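Local structure of rubisco operon transcriptional regulator (5Y2W) at residues 111-116 / 144-149; 84-89 / 156-161; 90-95 / 174-179. The protein acts as a LysR-type transcriptional repressor whose regulatory domain binds 2-phosphoglycolate and which probably coordinates carbon and nitrogen metabolism. All blocks are in the same frame, centred on the assembly; numbering follows the deposited sequence.

How the interactions relate
The three contacts run side by side through one half of the regulatory domain. Interaction 2 lies in the middle: it pairs strand 157-160 with strand 81-89, and its centre is about 10 Å from that of interaction 1 and about 9 Å from that of interaction 3. Interactions 1 and 3 are about 18 Å apart, centre to centre, and do not touch. Strand 81-89 also pairs with strand 173-176 of interaction 3. S157 OG hydrogen-bonds I111 O, joining interactions 1 and 2. Along the chain interaction 1 is nested within both others, whose segments alternate. Together they connect the 2-phosphoglycolate pocket, through one small sheet, to a peripheral turn.

Interaction 1: residues 111-116 / 144-149; sequences IMREKG and EAIKQA. With PGA (2-phosphoglycolic acid), chain B.
I111 and I146 bring their CA atoms to 6.8 Å where segment 111-116, in the loop leading to helix 118-129, passes helix 143-151 without any hydrogen bond between the two segments. The contact belongs to the LysR substrate-binding domain, a fold related to the periplasmic binding proteins, and it leads directly into the 2-phosphoglycolate (PGA) pocket. Both isoleucines point their CB toward the opposite segment, and their side chains slide past each other in opposite directions, with I111 CG2 3.9 Å from I146 CG1. The other branch of I111 reaches farther along the helix, and its CD1 settles against A149 CB at 3.7 Å. L140 of strand 138-140 touches all three residues and adds to this buried apolar cluster.

I146 CG1 lies anti to the carbonyl carbon and chi2 is nearly straight (176°), which carries CD1 outward from the helix to the aliphatic part of R113. There the two side chains cross at about a right angle, with I146 CD1 3.5 Å from R113 CD. The arginine chain bends at chi2 and chi3, and its guanidinium is gripped side-on by the neighbouring E114: NE bonds to OE2 and NH1 to OE1, both nearly in the guanidinium plane and on the syn sides of the carboxylate. This two-point salt bridge holds the flat group against rotation and would offset part of its charge. N47, itself a pocket residue, bonds E114 OE1 through ND2, while R113 NH2 bonds N143 OD1. At the edge of the guanidinium, in its plane, lies PGA O2P: R113 NH1 donates to this oxygen at 2.9 Å, with an angle of 164° at the hydrogen, whereas the bond from R113 NH2 to the same oxygen, 3.4 Å long, is weak.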
loop_
_atom_site.group_PDB
_atom_site.type_symbol
_atom_site.label_atom_id
_atom_site.label_comp_id
_atom_site.label_asym_id
_atom_site.label_seq_id
_atom_site.Cartn_x
_atom_site.Cartn_y
_atom_site.Cartn_z
ATOM N N ILE A 111 3.270 3.547 -16.726
ATOM C CA ILE A 111 3.570 3.988 -15.394
ATOM C C ILE A 111 4.425 2.963 -14.745
ATOM O O ILE A 111 4.063 1.781 -14.731
ATOM C CB ILE A 111 2.273 4.156 -14.588
ATOM C CG1 ILE A 111 1.313 5.128 -15.311
ATOM C CG2 ILE A 111 2.596 4.639 -13.175
ATOM C CD1 ILE A 111 -0.151 4.792 -15.153
ATOM N N MET A 112 5.515 3.378 -14.144
ATOM C CA MET A 112 6.405 2.415 -13.506
ATOM C C MET A 112 6.290 2.471 -11.978
ATOM O O MET A 112 5.937 3.482 -11.405
ATOM C CB MET A 112 7.844 2.736 -13.858
ATOM C CG MET A 112 8.286 2.356 -15.252
ATOM S SD MET A 112 8.766 0.618 -15.444
ATOM C CE MET A 112 9.221 0.440 -17.175
ATOM N N ARG A 113 6.561 1.357 -11.325
ATOM C CA ARG A 113 6.763 1.292 -9.891
ATOM C C ARG A 113 8.105 1.971 -9.545
ATOM O O ARG A 113 8.925 2.238 -10.443
ATOM C CB ARG A 113 6.828 -0.198 -9.460
ATOM C CG ARG A 113 5.488 -0.911 -9.387
ATOM C CD ARG A 113 4.709 -0.576 -8.141
ATOM N NE ARG A 113 5.537 -0.874 -6.976
ATOM C CZ ARG A 113 5.683 -2.070 -6.404
ATOM N NH1 ARG A 113 6.590 -2.204 -5.420
ATOM N NH2 ARG A 113 4.946 -3.114 -6.812
ATOM N N GLU A 114 8.314 2.231 -8.253
ATOM C CA GLU A 114 9.607 2.748 -7.701
ATOM C C GLU A 114 10.748 1.783 -7.975
ATOM O O GLU A 114 10.516 0.559 -8.103
ATOM C CB GLU A 114 9.496 2.989 -6.208
ATOM C CG GLU A 114 9.546 1.750 -5.275
ATOM C CD GLU A 114 8.294 0.857 -5.321
ATOM O OE1 GLU A 114 8.332 -0.213 -4.653
ATOM O OE2 GLU A 114 7.293 1.181 -6.046
ATOM N N LYS A 115 11.951 2.349 -8.140
ATOM C CA LYS A 115 13.211 1.615 -8.124
ATOM C C LYS A 115 13.280 0.784 -6.861
ATOM O O LYS A 115 12.954 1.276 -5.785
ATOM C CB LYS A 115 14.423 2.577 -8.160
ATOM C CG LYS A 115 14.624 3.309 -9.490
ATOM C CD LYS A 115 15.921 4.123 -9.541
ATOM C CE LYS A 115 16.034 4.921 -10.843
ATOM N NZ LYS A 115 14.833 5.779 -11.155
ATOM N N GLY A 116 13.684 -0.472 -7.000
ATOM C CA GLY A 116 13.602 -1.448 -5.912
ATOM C C GLY A 116 12.407 -2.381 -6.008
ATOM O O GLY A 116 12.339 -3.407 -5.307
ATOM N N GLU A 144 -1.389 0.531 -5.646
ATOM C CA GLU A 144 -2.724 1.120 -5.607
ATOM C C GLU A 144 -2.609 2.441 -6.352
ATOM O O GLU A 144 -3.453 2.781 -7.105
ATOM C CB GLU A 144 -3.212 1.406 -4.186
ATOM C CG GLU A 144 -2.657 0.453 -3.142
ATOM C CD GLU A 144 -3.254 -0.896 -3.356
ATOM O OE1 GLU A 144 -4.503 -0.856 -3.524
ATOM O OE2 GLU A 144 -2.513 -1.947 -3.412
ATOM N N ALA A 145 -1.523 3.169 -6.127
ATOM C CA ALA A 145 -1.290 4.464 -6.819
ATOM C C ALA A 145 -1.340 4.263 -8.316
ATOM O O ALA A 145 -1.970 5.045 -8.988
ATOM C CB ALA A 145 0.056 5.028 -6.427
ATOM N N ILE A 146 -0.702 3.175 -8.805
ATOM C CA ILE A 146 -0.691 2.883 -10.176
ATOM C C ILE A 146 -2.068 2.534 -10.695
ATOM O O ILE A 146 -2.460 3.005 -11.766
ATOM C CB ILE A 146 0.299 1.764 -10.544
ATOM C CG1 ILE A 146 1.710 2.226 -10.297
ATOM C CG2 ILE A 146 0.133 1.430 -12.009
ATOM C CD1 ILE A 146 2.783 1.196 -10.536
ATOM N N LYS A 147 -2.852 1.763 -9.965
ATOM C CA LYS A 147 -4.234 1.491 -10.439
ATOM C C LYS A 147 -5.076 2.785 -10.548
ATOM O O LYS A 147 -5.873 2.950 -11.477
ATOM C CB LYS A 147 -4.955 0.549 -9.516
ATOM C CG LYS A 147 -4.380 -0.865 -9.592
ATOM C CD LYS A 147 -5.245 -1.857 -8.842
ATOM C CE LYS A 147 -5.144 -1.740 -7.325
ATOM N NZ LYS A 147 -6.254 -2.550 -6.761
ATOM N N GLN A 148 -4.982 3.637 -9.538
ATOM C CA GLN A 148 -5.575 4.974 -9.616
ATOM C C GLN A 148 -5.091 5.748 -10.844
ATOM O O GLN A 148 -5.873 6.309 -11.549
ATOM C CB GLN A 148 -5.233 5.790 -8.366
ATOM C CG GLN A 148 -6.206 5.611 -7.233
ATOM C CD GLN A 148 -7.600 6.089 -7.577
ATOM O OE1 GLN A 148 -7.792 7.046 -8.327
ATOM N NE2 GLN A 148 -8.580 5.380 -7.076
ATOM N N ALA A 149 -3.800 5.759 -11.113
ATOM C CA ALA A 149 -3.329 6.497 -12.308
ATOM C C ALA A 149 -3.893 5.963 -13.623
ATOM O O ALA A 149 -4.286 6.735 -14.529
ATOM C CB ALA A 149 -1.815 6.573 -12.341
HETATM P P PGA B . 7.460 -5.549 -5.622
HETATM O O1P PGA B . 7.047 -7.111 -5.653
HETATM O O2P PGA B . 6.653 -4.932 -4.528
HETATM O O3P PGA B . 7.139 -5.051 -7.042
HETATM O O4P PGA B . 8.869 -5.561 -5.159
HETATM C C2 PGA B . 5.747 -7.649 -5.766
HETATM C C1 PGA B . 5.682 -8.832 -6.724
HETATM O O1 PGA B . 4.566 -9.408 -6.920
HETATM O O2 PGA B . 6.743 -9.187 -7.278
#

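Interaction 2: residues 84-89 / 156-161; sequences LVVIAR and ISVLSQ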
loop_
_atom_site.group_PDB
_atom_site.type_symbol
_atom_site.label_atom_id
_atom_site.label_comp_id
_atom_site.label_asym_id
_atom_site.label_seq_id
_atom_site.Cartn_x
_atom_site.Cartn_y
_atom_site.Cartn_z
ATOM N N LEU A 84 2.148 -11.540 -13.427
ATOM C CA LEU A 84 2.143 -10.104 -13.692
ATOM C C LEU A 84 1.495 -9.813 -15.053
ATOM O O LEU A 84 1.848 -10.417 -16.074
ATOM C CB LEU A 84 3.561 -9.599 -13.738
ATOM C CG LEU A 84 4.471 -9.886 -12.550
ATOM C CD1 LEU A 84 5.751 -9.063 -12.700
ATOM C CD2 LEU A 84 3.854 -9.593 -11.199
ATOM N N VAL A 85 0.535 -8.919 -15.085
ATOM C CA VAL A 85 -0.202 -8.705 -16.319
ATOM C C VAL A 85 -0.219 -7.232 -16.700
ATOM O O VAL A 85 -0.029 -6.353 -15.850
ATOM C CB VAL A 85 -1.661 -9.229 -16.200
ATOM C CG1 VAL A 85 -1.711 -10.745 -16.084
ATOM C CG2 VAL A 85 -2.396 -8.592 -15.014
ATOM N N VAL A 86 -0.520 -6.994 -17.983
ATOM C CA VAL A 86 -0.723 -5.653 -18.497
ATOM C C VAL A 86 -2.131 -5.124 -18.186
ATOM O O VAL A 86 -3.134 -5.703 -18.572
ATOM C CB VAL A 86 -0.418 -5.569 -20.011
ATOM C CG1 VAL A 86 -0.631 -4.161 -20.520
ATOM C CG2 VAL A 86 1.031 -5.982 -20.285
ATOM N N ILE A 87 -2.175 -3.986 -17.505
ATOM C CA ILE A 87 -3.407 -3.384 -17.128
ATOM C C ILE A 87 -3.555 -2.054 -17.810
ATOM O O ILE A 87 -2.610 -1.260 -17.880
ATOM C CB ILE A 87 -3.460 -3.188 -15.619
ATOM C CG1 ILE A 87 -3.360 -4.571 -14.935
ATOM C CG2 ILE A 87 -4.776 -2.490 -15.227
ATOM C CD1 ILE A 87 -2.961 -4.487 -13.495
ATOM N N ALA A 88 -4.756 -1.819 -18.305
ATOM C CA ALA A 88 -5.085 -0.543 -18.899
ATOM C C ALA A 88 -6.478 -0.118 -18.463
ATOM O O ALA A 88 -7.171 -0.821 -17.708
ATOM C CB ALA A 88 -5.017 -0.626 -20.413
ATOM N N ARG A 89 -6.883 1.055 -18.922
ATOM C CA ARG A 89 -8.245 1.410 -18.714
ATOM C C ARG A 89 -9.045 0.834 -19.833
ATOM O O ARG A 89 -8.527 0.620 -20.923
ATOM C CB ARG A 89 -8.401 2.902 -18.612
ATOM C CG ARG A 89 -9.774 3.271 -18.044
ATOM C CD ARG A 89 -9.790 4.712 -17.644
ATOM N NE ARG A 89 -9.877 5.554 -18.852
ATOM C CZ ARG A 89 -9.897 6.881 -18.811
ATOM N NH1 ARG A 89 -9.839 7.484 -17.635
ATOM N NH2 ARG A 89 -9.951 7.607 -19.936
ATOM N N ILE A 156 -0.868 2.773 -19.120
ATOM C CA ILE A 156 -0.964 1.362 -18.762
ATOM C C ILE A 156 0.213 1.070 -17.871
ATOM O O ILE A 156 1.118 1.886 -17.737
ATOM C CB ILE A 156 -0.924 0.473 -20.012
ATOM C CG1 ILE A 156 0.416 0.598 -20.701
ATOM C CG2 ILE A 156 -1.988 0.926 -20.980
ATOM C CD1 ILE A 156 0.530 -0.302 -21.906
ATOM N N SER A 157 0.137 -0.063 -17.213
ATOM C CA SER A 157 1.212 -0.572 -16.374
ATOM C C SER A 157 1.188 -2.107 -16.377
ATOM O O SER A 157 0.347 -2.722 -17.005
ATOM C CB SER A 157 1.033 -0.114 -14.934
ATOM O OG SER A 157 2.284 -0.183 -14.228
ATOM N N VAL A 158 2.152 -2.716 -15.687
ATOM C CA VAL A 158 2.158 -4.170 -15.459
ATOM C C VAL A 158 2.213 -4.304 -13.961
ATOM O O VAL A 158 3.073 -3.679 -13.320
ATOM C CB VAL A 158 3.390 -4.836 -16.080
ATOM C CG1 VAL A 158 3.604 -6.228 -15.480
ATOM C CG2 VAL A 158 3.319 -4.871 -17.624
ATOM N N LEU A 159 1.259 -5.041 -13.408
ATOM C CA LEU A 159 1.199 -5.277 -11.991
ATOM C C LEU A 159 0.844 -6.762 -11.785
ATOM O O LEU A 159 0.309 -7.414 -12.687
ATOM C CB LEU A 159 0.061 -4.445 -11.371
ATOM C CG LEU A 159 0.063 -2.913 -11.357
ATOM C CD1 LEU A 159 -1.243 -2.351 -10.788
ATOM C CD2 LEU A 159 1.243 -2.466 -10.565
ATOM N N SER A 160 1.063 -7.254 -10.578
ATOM C CA SER A 160 0.524 -8.547 -10.157
ATOM C C SER A 160 -0.950 -8.570 -10.309
ATOM O O SER A 160 -1.645 -7.663 -9.853
ATOM C CB SER A 160 0.825 -8.830 -8.683
ATOM O OG SER A 160 0.250 -10.067 -8.337
ATOM N N GLN A 161 -1.433 -9.635 -10.906
ATOM C CA GLN A 161 -2.845 -9.907 -10.966
ATOM C C GLN A 161 -3.513 -9.963 -9.613
ATOM O O GLN A 161 -4.709 -9.727 -9.529
ATOM C CB GLN A 161 -3.059 -11.251 -11.622
ATOM C CG GLN A 161 -4.439 -11.415 -12.223
ATOM C CD GLN A 161 -4.419 -12.343 -13.398
ATOM O OE1 GLN A 161 -3.517 -13.147 -13.535
ATOM N NE2 GLN A 161 -5.409 -12.250 -14.240
#
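V85 and L159 face each other as a hydrogen-bonded antiparallel pair, with V85 N 2.8 Å from L159 O and the return bond running from L159 N to V85 O. I87 and S157 form a second such pair, in which I87 N meets S157 O at 2.9 Å and S157 N bonds I87 O. These four bonds make a two-stranded antiparallel ladder, strand 81-89 being the middle member of a three-stranded sheet and 157-160 one of its outer strands within the chain. Several CA-H...O contacts accompany them, among them one from V158 CA to V85 O at 3.1 Å. The short segments are strongly twisted, at 141° between their directions.

The non-hydrogen-bonded pair V86-V158 lies between the two bonded pairs and L84-S160 beyond V85-L159; the side chains of both share one face. V86 CG2 touches V158 CG2 at 3.7 Å, and L84 CD2 lies over the backbone of S160. On the opposite face, I87 crosses L159 at about a right angle, its CD1 3.7 Å from L159 CB. Near the end of the ladder the fit tightens: A88 CB and I156 CG2 are only 3.5 Å apart.

Helices cover both faces. Helix 118-129 lays A122 and V123 against L84 and V158, while helix 143-151 packs on I87, S157 and L159 from the other side. The hydroxyl of S157, set with OG anti to the backbone N (chi1 -159°), bonds I111 O and so ties this strand to the loop segment 111-116, which carries R113 of the pocket. S160, its side chain about 4 Å from the bound 2-phosphoglycolate, has OG tied to H162 N and to N82 OD1; N82 in turn donates through ND2 to the ligand.

Interaction 3: residues 90-95 / 174-179; sequences RDHPLA and TILDID
The imidazole of H92 lies between two aliphatic groups: L176 CD1 sits 4.0 Å above one face and P93 CD 3.3 Å from the plane on the other, both displaced toward the rim. The leucine methyl makes a CH-pi contact, 18° off the ring normal, and the two side chains cross at about a right angle. At the ring edge, in its plane, is L94 CA. H92 CG is anti to the backbone N (chi1 -168°). The ring is held at both nitrogens: H92 ND1 accepts a bond from L94 N at 3.2 Å, the donor tilted somewhat from the ring plane, and NE2 bonds E108 OE1. With ND1 accepting, this pattern is consistent with the ring proton being on NE2.

These residues belong to a type I beta turn from H92 to A95, closed by A95 N to H92 O. The turn lies in the loop that follows strand 81-89, and it packs on T174 and L176 of strand 173-176, an outer strand of the three-stranded antiparallel sheet, at the surface of the LysR substrate-binding domain. The second methyl of L176 serves the same turn: its CD2 is 3.5 Å from A95 CA and 3.6 Å from L94 O.

Farther back along the strand, T174 CG2 touches both R90 and A95, 3.9 Å from R90 CA and 4.1 Å from A95 CB. Beyond L176 the chain makes an inverse gamma turn centred on D177. Here a water bridges the two segments, donating to L94 O at 2.8 Å and accepting from D177 N.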
loop_
_atom_site.group_PDB
_atom_site.type_symbol
_atom_site.label_atom_id
_atom_site.label_comp_id
_atom_site.label_asym_id
_atom_site.label_seq_id
_atom_site.Cartn_x
_atom_site.Cartn_y
_atom_site.Cartn_z
ATOM N N ARG A 90 -10.309 0.568 -19.561
ATOM C CA ARG A 90 -11.188 -0.145 -20.483
ATOM C C ARG A 90 -11.499 0.626 -21.795
ATOM O O ARG A 90 -11.966 0.046 -22.731
ATOM C CB ARG A 90 -12.497 -0.511 -19.745
ATOM C CG ARG A 90 -13.348 0.701 -19.359
ATOM C CD ARG A 90 -14.435 0.389 -18.331
ATOM N NE ARG A 90 -15.468 -0.505 -18.848
ATOM C CZ ARG A 90 -16.432 -1.065 -18.115
ATOM N NH1 ARG A 90 -17.313 -1.864 -18.703
ATOM N NH2 ARG A 90 -16.523 -0.842 -16.801
ATOM N N ASP A 91 -11.207 1.918 -21.881
ATOM C CA ASP A 91 -11.403 2.664 -23.134
ATOM C C ASP A 91 -10.108 2.592 -23.958
ATOM O O ASP A 91 -9.994 3.173 -25.044
ATOM C CB ASP A 91 -11.801 4.125 -22.829
ATOM C CG ASP A 91 -10.777 4.849 -21.931
ATOM O OD1 ASP A 91 -9.899 4.222 -21.238
ATOM O OD2 ASP A 91 -10.865 6.082 -21.901
ATOM N N HIS A 92 -9.122 1.860 -23.476
ATOM C CA HIS A 92 -7.904 1.785 -24.237
ATOM C C HIS A 92 -8.265 1.137 -25.561
ATOM O O HIS A 92 -9.057 0.224 -25.582
ATOM C CB HIS A 92 -6.864 0.981 -23.490
ATOM C CG HIS A 92 -5.500 1.087 -24.054
ATOM N ND1 HIS A 92 -5.076 0.316 -25.108
ATOM C CD2 HIS A 92 -4.431 1.827 -23.673
ATOM C CE1 HIS A 92 -3.808 0.591 -25.374
ATOM N NE2 HIS A 92 -3.390 1.495 -24.508
ATOM N N PRO A 93 -7.648 1.585 -26.663
ATOM C CA PRO A 93 -7.949 1.037 -28.023
ATOM C C PRO A 93 -7.705 -0.444 -28.224
ATOM O O PRO A 93 -8.281 -1.063 -29.137
ATOM C CB PRO A 93 -6.994 1.841 -28.940
ATOM C CG PRO A 93 -6.736 3.108 -28.189
ATOM C CD PRO A 93 -6.764 2.769 -26.732
ATOM N N LEU A 94 -6.819 -1.006 -27.397
ATOM C CA LEU A 94 -6.524 -2.427 -27.425
ATOM C C LEU A 94 -7.270 -3.196 -26.383
ATOM O O LEU A 94 -7.151 -4.428 -26.299
ATOM C CB LEU A 94 -5.057 -2.689 -27.254
ATOM C CG LEU A 94 -4.165 -1.973 -28.231
ATOM C CD1 LEU A 94 -2.737 -2.233 -27.775
ATOM C CD2 LEU A 94 -4.440 -2.426 -29.666
ATOM N N ALA A 95 -8.106 -2.508 -25.624
ATOM C CA ALA A 95 -8.876 -3.224 -24.645
ATOM C C ALA A 95 -9.767 -4.152 -25.415
ATOM O O ALA A 95 -10.423 -3.741 -26.399
ATOM C CB ALA A 95 -9.716 -2.276 -23.822
ATOM N N THR A 174 -8.685 -3.131 -16.939
ATOM C CA THR A 174 -8.846 -4.264 -17.798
ATOM C C THR A 174 -7.458 -4.822 -18.060
ATOM O O THR A 174 -6.468 -4.068 -18.055
ATOM C CB THR A 174 -9.536 -3.815 -19.127
ATOM O OG1 THR A 174 -9.852 -4.953 -19.893
ATOM C CG2 THR A 174 -8.608 -2.968 -19.988
ATOM N N ILE A 175 -7.387 -6.120 -18.293
ATOM C CA ILE A 175 -6.141 -6.783 -18.681
ATOM C C ILE A 175 -6.029 -6.785 -20.191
ATOM O O ILE A 175 -6.944 -7.254 -20.876
ATOM C CB ILE A 175 -6.067 -8.218 -18.150
ATOM C CG1 ILE A 175 -5.904 -8.174 -16.637
ATOM C CG2 ILE A 175 -4.883 -8.944 -18.726
ATOM C CD1 ILE A 175 -6.318 -9.438 -15.921
ATOM N N LEU A 176 -4.933 -6.220 -20.713
ATOM C CA LEU A 176 -4.643 -6.332 -22.126
ATOM C C LEU A 176 -3.917 -7.666 -22.415
ATOM O O LEU A 176 -2.892 -8.017 -21.770
ATOM C CB LEU A 176 -3.793 -5.173 -22.575
ATOM C CG LEU A 176 -4.400 -3.762 -22.402
ATOM C CD1 LEU A 176 -3.418 -2.756 -22.974
ATOM C CD2 LEU A 176 -5.751 -3.644 -23.092
ATOM N N ASP A 177 -4.434 -8.391 -23.402
ATOM C CA ASP A 177 -3.924 -9.751 -23.768
ATOM C C ASP A 177 -2.724 -9.644 -24.665
ATOM O O ASP A 177 -2.798 -9.938 -25.850
ATOM C CB ASP A 177 -5.035 -10.575 -24.468
ATOM C CG ASP A 177 -4.585 -12.014 -24.814
ATOM O OD1 ASP A 177 -3.722 -12.600 -24.102
ATOM O OD2 ASP A 177 -5.086 -12.563 -25.816
ATOM N N ILE A 178 -1.639 -9.170 -24.089
ATOM C CA ILE A 178 -0.427 -8.904 -24.772
ATOM C C ILE A 178 0.408 -10.165 -24.747
ATOM O O ILE A 178 0.442 -10.824 -23.719
ATOM C CB ILE A 178 0.417 -7.846 -24.046
ATOM C CG1 ILE A 178 -0.383 -6.594 -23.711
ATOM C CG2 ILE A 178 1.664 -7.531 -24.861
ATOM C CD1 ILE A 178 -0.993 -5.850 -24.881
ATOM N N ASP A 179 1.090 -10.468 -25.865
ATOM C CA ASP A 179 2.017 -11.591 -25.950
ATOM C C ASP A 179 3.118 -11.408 -24.920
ATOM O O ASP A 179 3.515 -10.274 -24.613
ATOM C CB ASP A 179 2.723 -11.649 -27.303
ATOM C CG ASP A 179 1.812 -12.102 -28.463
ATOM O OD1 ASP A 179 0.722 -12.656 -28.226
ATOM O OD2 ASP A 179 2.243 -11.905 -29.621
HETATM O O HOH W 1 -6.758 -6.866 -24.890
#